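Local coordinates for protein ricin B-related lectin (Polyporus squamosus, PDB 5MUA) that binds galactose through a ricin-type beta-trefoil lectin domain and carries a calcium-binding, papain-like protease domain that binds the inhibitor E-64, at residues T59-M71 and G223-L235. Numbering follows the deposited sequence. Where two conformers were deposited one is given.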
loop_
_atom_site.group_PDB
_atom_site.type_symbol
_atom_site.label_atom_id
_atom_site.label_comp_id
_atom_site.label_asym_id
_atom_site.label_seq_id
_atom_site.Cartn_x
_atom_site.Cartn_y
_atom_site.Cartn_z
ATOM N N THR B 59 -0.788 -0.879 -37.103
ATOM C CA THR B 59 -0.379 -2.231 -36.828
ATOM C C THR B 59 -0.072 -2.403 -35.344
ATOM O O THR B 59 0.538 -1.523 -34.735
ATOM C CB THR B 59 0.848 -2.581 -37.684
ATOM O OG1 THR B 59 0.490 -2.317 -39.064
ATOM C CG2 THR B 59 1.207 -4.015 -37.536
ATOM N N TYR B 60 -0.522 -3.531 -34.777
ATOM C CA TYR B 60 -0.545 -3.729 -33.325
ATOM C C TYR B 60 -0.308 -5.176 -32.997
ATOM O O TYR B 60 -0.693 -6.085 -33.778
ATOM C CB TYR B 60 -1.928 -3.371 -32.753
ATOM C CG TYR B 60 -2.332 -1.940 -33.011
ATOM C CD1 TYR B 60 -1.973 -0.907 -32.127
ATOM C CD2 TYR B 60 -3.105 -1.595 -34.137
ATOM C CE1 TYR B 60 -2.339 0.443 -32.389
ATOM C CE2 TYR B 60 -3.459 -0.294 -34.408
ATOM C CZ TYR B 60 -3.085 0.725 -33.542
ATOM O OH TYR B 60 -3.464 2.005 -33.845
ATOM N N THR B 61 0.288 -5.417 -31.811
ATOM C CA THR B 61 0.140 -6.727 -31.180
ATOM C C THR B 61 -1.147 -6.655 -30.363
ATOM O O THR B 61 -1.557 -5.587 -29.926
ATOM C CB THR B 61 1.306 -7.055 -30.266
ATOM O OG1 THR B 61 1.630 -5.945 -29.403
ATOM C CG2 THR B 61 2.497 -7.422 -31.064
ATOM N N VAL B 62 -1.754 -7.812 -30.160
ATOM C CA VAL B 62 -2.981 -7.972 -29.429
ATOM C C VAL B 62 -2.678 -9.064 -28.424
ATOM O O VAL B 62 -2.571 -10.250 -28.738
ATOM C CB VAL B 62 -4.176 -8.349 -30.364
ATOM C CG1 VAL B 62 -5.446 -8.600 -29.569
ATOM C CG2 VAL B 62 -4.341 -7.288 -31.397
ATOM N N ARG B 63 -2.469 -8.637 -27.204
ATOM C CA ARG B 63 -2.001 -9.504 -26.102
ATOM C C ARG B 63 -3.072 -9.765 -25.090
ATOM O O ARG B 63 -3.773 -8.838 -24.693
ATOM C CB ARG B 63 -0.796 -8.810 -25.436
ATOM C CG ARG B 63 -0.021 -9.677 -24.498
ATOM C CD ARG B 63 1.117 -8.935 -23.799
ATOM N NE ARG B 63 1.942 -9.936 -23.172
ATOM C CZ ARG B 63 3.029 -9.674 -22.464
ATOM N NH1 ARG B 63 3.402 -8.417 -22.216
ATOM N NH2 ARG B 63 3.724 -10.682 -22.011
ATOM N N ASN B 64 -3.177 -10.993 -24.627
ATOM C CA ASN B 64 -4.155 -11.338 -23.599
ATOM C C ASN B 64 -3.615 -10.805 -22.258
ATOM O O ASN B 64 -2.529 -11.162 -21.858
ATOM C CB ASN B 64 -4.409 -12.839 -23.578
ATOM C CG ASN B 64 -5.598 -13.196 -22.753
ATOM O OD1 ASN B 64 -5.458 -13.630 -21.631
ATOM N ND2 ASN B 64 -6.798 -13.022 -23.311
ATOM N N ALA B 65 -4.299 -9.861 -21.625
ATOM C CA ALA B 65 -3.730 -9.207 -20.413
ATOM C C ALA B 65 -3.543 -10.307 -19.354
ATOM O O ALA B 65 -2.534 -10.282 -18.625
ATOM C CB ALA B 65 -4.637 -8.102 -19.879
ATOM N N PHE B 66 -4.524 -11.212 -19.243
ATOM C CA PHE B 66 -4.517 -12.244 -18.225
ATOM C C PHE B 66 -3.379 -13.235 -18.458
ATOM O O PHE B 66 -2.505 -13.378 -17.636
ATOM C CB PHE B 66 -5.884 -12.938 -18.150
ATOM C CG PHE B 66 -5.968 -14.068 -17.142
ATOM C CD1 PHE B 66 -6.077 -13.796 -15.787
ATOM C CD2 PHE B 66 -5.885 -15.404 -17.549
ATOM C CE1 PHE B 66 -6.127 -14.840 -14.868
ATOM C CE2 PHE B 66 -5.919 -16.463 -16.638
ATOM C CZ PHE B 66 -6.070 -16.164 -15.288
ATOM N N ALA B 67 -3.388 -13.913 -19.623
ATOM C CA ALA B 67 -2.502 -15.041 -19.889
ATOM C C ALA B 67 -1.122 -14.619 -20.370
ATOM O O ALA B 67 -0.180 -15.421 -20.301
ATOM C CB ALA B 67 -3.120 -16.018 -20.891
ATOM N N GLY B 68 -0.983 -13.397 -20.810
ATOM C CA GLY B 68 0.268 -12.876 -21.369
ATOM C C GLY B 68 0.553 -13.272 -22.807
ATOM O O GLY B 68 1.456 -12.690 -23.441
ATOM N N SER B 69 -0.162 -14.286 -23.284
ATOM C CA SER B 69 -0.040 -14.861 -24.635
ATOM C C SER B 69 -0.461 -13.774 -25.674
ATOM O O SER B 69 -1.327 -12.928 -25.443
ATOM C CB SER B 69 -1.063 -16.018 -24.792
ATOM O OG SER B 69 -0.903 -17.010 -23.852
ATOM N N TYR B 70 0.146 -13.861 -26.835
ATOM C CA TYR B 70 -0.155 -13.006 -27.975
ATOM C C TYR B 70 -1.093 -13.709 -28.958
ATOM O O TYR B 70 -0.878 -14.860 -29.328
ATOM C CB TYR B 70 1.145 -12.616 -28.695
ATOM C CG TYR B 70 1.953 -11.617 -27.868
ATOM C CD1 TYR B 70 2.687 -12.019 -26.748
ATOM C CD2 TYR B 70 1.924 -10.247 -28.164
ATOM C CE1 TYR B 70 3.361 -11.114 -25.966
ATOM C CE2 TYR B 70 2.679 -9.343 -27.447
ATOM C CZ TYR B 70 3.379 -9.778 -26.334
ATOM O OH TYR B 70 4.008 -8.866 -25.576
ATOM N N MET B 71 -2.073 -12.970 -29.431
ATOM C CA MET B 71 -2.989 -13.449 -30.514
ATOM C C MET B 71 -2.115 -13.728 -31.742
ATOM O O MET B 71 -1.322 -12.874 -32.184
ATOM C CB MET B 71 -4.007 -12.435 -30.837
ATOM C CG MET B 71 -5.060 -12.929 -31.811
ATOM S SD MET B 71 -6.266 -11.567 -32.201
ATOM C CE MET B 71 -7.448 -11.642 -30.853
ATOM N N GLY B 223 -3.306 -7.056 -9.207
ATOM C CA GLY B 223 -2.843 -6.848 -10.594
ATOM C C GLY B 223 -1.660 -7.666 -10.938
ATOM O O GLY B 223 -1.622 -8.385 -11.983
ATOM N N ASN B 224 -0.660 -7.637 -10.061
ATOM C CA ASN B 224 0.507 -8.467 -10.301
ATOM C C ASN B 224 0.226 -9.947 -10.352
ATOM O O ASN B 224 0.760 -10.719 -11.173
ATOM C CB ASN B 224 1.520 -8.200 -9.185
ATOM C CG ASN B 224 2.785 -9.005 -9.368
ATOM O OD1 ASN B 224 3.451 -8.959 -10.441
ATOM N ND2 ASN B 224 3.155 -9.798 -8.298
ATOM N N GLU B 225 -0.699 -10.360 -9.536
ATOM C CA GLU B 225 -0.975 -11.796 -9.376
ATOM C C GLU B 225 -1.953 -12.322 -10.437
ATOM O O GLU B 225 -1.990 -13.505 -10.692
ATOM C CB GLU B 225 -1.456 -12.062 -7.973
ATOM C CG GLU B 225 -0.290 -11.876 -6.988
ATOM C CD GLU B 225 -0.674 -11.959 -5.511
ATOM O OE1 GLU B 225 -1.836 -12.332 -5.214
ATOM O OE2 GLU B 225 0.208 -11.573 -4.643
ATOM N N ASN B 226 -2.709 -11.447 -11.083
ATOM C CA ASN B 226 -3.667 -11.939 -12.077
ATOM C C ASN B 226 -3.373 -11.574 -13.505
ATOM O O ASN B 226 -4.072 -12.092 -14.384
ATOM C CB ASN B 226 -5.009 -11.383 -11.734
ATOM C CG ASN B 226 -5.663 -12.113 -10.608
ATOM O OD1 ASN B 226 -6.264 -13.145 -10.857
ATOM N ND2 ASN B 226 -5.619 -11.560 -9.389
ATOM N N PHE B 227 -2.416 -10.699 -13.781
ATOM C CA PHE B 227 -2.120 -10.338 -15.171
ATOM C C PHE B 227 -0.691 -10.674 -15.527
ATOM O O PHE B 227 0.243 -10.172 -14.900
ATOM C CB PHE B 227 -2.415 -8.893 -15.449
ATOM C CG PHE B 227 -3.866 -8.544 -15.244
ATOM C CD1 PHE B 227 -4.803 -8.865 -16.183
ATOM C CD2 PHE B 227 -4.300 -7.903 -14.125
ATOM C CE1 PHE B 227 -6.129 -8.524 -16.002
ATOM C CE2 PHE B 227 -5.646 -7.581 -13.918
ATOM C CZ PHE B 227 -6.548 -7.911 -14.863
ATOM N N LYS B 228 -0.526 -11.563 -16.486
ATOM C CA LYS B 228 0.831 -11.967 -16.940
ATOM C C LYS B 228 1.426 -11.018 -17.952
ATOM O O LYS B 228 2.647 -10.965 -18.175
ATOM C CB LYS B 228 0.858 -13.417 -17.392
ATOM C CG LYS B 228 0.542 -14.407 -16.256
ATOM C CD LYS B 228 0.087 -15.794 -16.722
ATOM C CE LYS B 228 1.081 -16.500 -17.671
ATOM N NZ LYS B 228 2.257 -17.153 -17.021
ATOM N N ALA B 229 0.583 -10.213 -18.581
ATOM C CA ALA B 229 1.103 -9.124 -19.463
ATOM C C ALA B 229 1.693 -8.029 -18.589
ATOM O O ALA B 229 1.328 -7.911 -17.427
ATOM C CB ALA B 229 -0.060 -8.561 -20.311
ATOM N N ASN B 230 2.629 -7.288 -19.121
ATOM C CA ASN B 230 3.075 -6.050 -18.530
ATOM C C ASN B 230 2.587 -4.821 -19.337
ATOM O O ASN B 230 1.761 -4.976 -20.263
ATOM C CB ASN B 230 4.590 -6.159 -18.451
ATOM C CG ASN B 230 5.220 -6.064 -19.766
ATOM O OD1 ASN B 230 4.528 -5.959 -20.795
ATOM N ND2 ASN B 230 6.577 -6.010 -19.784
ATOM N N GLY B 231 3.037 -3.628 -18.972
ATOM C CA GLY B 231 2.804 -2.459 -19.759
ATOM C C GLY B 231 1.522 -1.714 -19.482
ATOM O O GLY B 231 1.146 -0.840 -20.255
ATOM N N PHE B 232 0.880 -2.024 -18.350
ATOM C CA PHE B 232 -0.229 -1.218 -17.838
ATOM C C PHE B 232 -0.303 -1.440 -16.312
ATOM O O PHE B 232 0.320 -2.375 -15.770
ATOM C CB PHE B 232 -1.573 -1.669 -18.422
ATOM C CG PHE B 232 -2.007 -3.044 -17.988
ATOM C CD1 PHE B 232 -1.415 -4.218 -18.506
ATOM C CD2 PHE B 232 -3.066 -3.208 -17.125
ATOM C CE1 PHE B 232 -1.854 -5.488 -18.072
ATOM C CE2 PHE B 232 -3.495 -4.480 -16.743
ATOM C CZ PHE B 232 -2.882 -5.611 -17.201
ATOM N N ALA B 233 -1.116 -0.586 -15.675
ATOM C CA ALA B 233 -1.359 -0.669 -14.250
ATOM C C ALA B 233 -2.821 -0.641 -14.030
ATOM O O ALA B 233 -3.599 -0.373 -14.941
ATOM C CB ALA B 233 -0.704 0.520 -13.532
ATOM N N LEU B 234 -3.204 -0.950 -12.804
ATOM C CA LEU B 234 -4.594 -0.859 -12.377
ATOM C C LEU B 234 -4.842 0.463 -11.684
ATOM O O LEU B 234 -4.093 0.839 -10.748
ATOM C CB LEU B 234 -4.930 -2.021 -11.424
ATOM C CG LEU B 234 -4.717 -3.472 -11.898
ATOM C CD1 LEU B 234 -5.267 -4.437 -10.890
ATOM C CD2 LEU B 234 -5.269 -3.790 -13.280
ATOM N N LEU B 235 -5.878 1.189 -12.097
ATOM C CA LEU B 235 -6.222 2.457 -11.452
ATOM C C LEU B 235 -6.791 2.244 -10.075
ATOM O O LEU B 235 -7.796 1.612 -9.931
ATOM C CB LEU B 235 -7.237 3.275 -12.270
ATOM C CG LEU B 235 -7.587 4.656 -11.661
ATOM C CD1 LEU B 235 -6.367 5.547 -11.424
ATOM C CD2 LEU B 235 -8.621 5.346 -12.492
HETATM O O HOH W 1 2.425 -5.913 -22.878
#
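Two backbone hydrogen bonds join the turn at A65–G68, between the trefoil strands 59-64 and 70-73, to the loop that follows helix 208-226: A229 N donates to A65 O (3.1 Å) and K228 N to F66 O (2.9 Å). R63 carries the side-chain contact. Its chain is extended, with CG anti to the backbone N (chi1 -168°), and it lays the guanidinium over A229, whose CA sits 3.6 Å from CZ and covers one face. Y70 OH lies above the opposite face, toward its rim. In the guanidinium plane, NE makes a nearly straight bond to G68 O (2.8 Å, 171°), and NH1 donates to a water that bridges to N230 O. The amide plane of N230 stands almost perpendicular to the guanidinium. A65 CB packs against F227 CD1 (3.8 Å) and, more loosely, F232 CZ, while A65 O and F66 N meet the F227 ring at its edge. F66 CD1 lies 3.0 Å from N226 O, a buried carbonyl oxygen without a polar partner. K228 bends at its third and fourth torsions, running its methylenes past F66 O and A67 O. N64 OD1 accepts from A67 N in an Asx motif within the turn. The lectin and protease-like domains are therefore joined here by two main-chain hydrogen bonds, with apolar contacts around A65 and A229 beside them and the R63 guanidinium held in orientation by G68 O and the water.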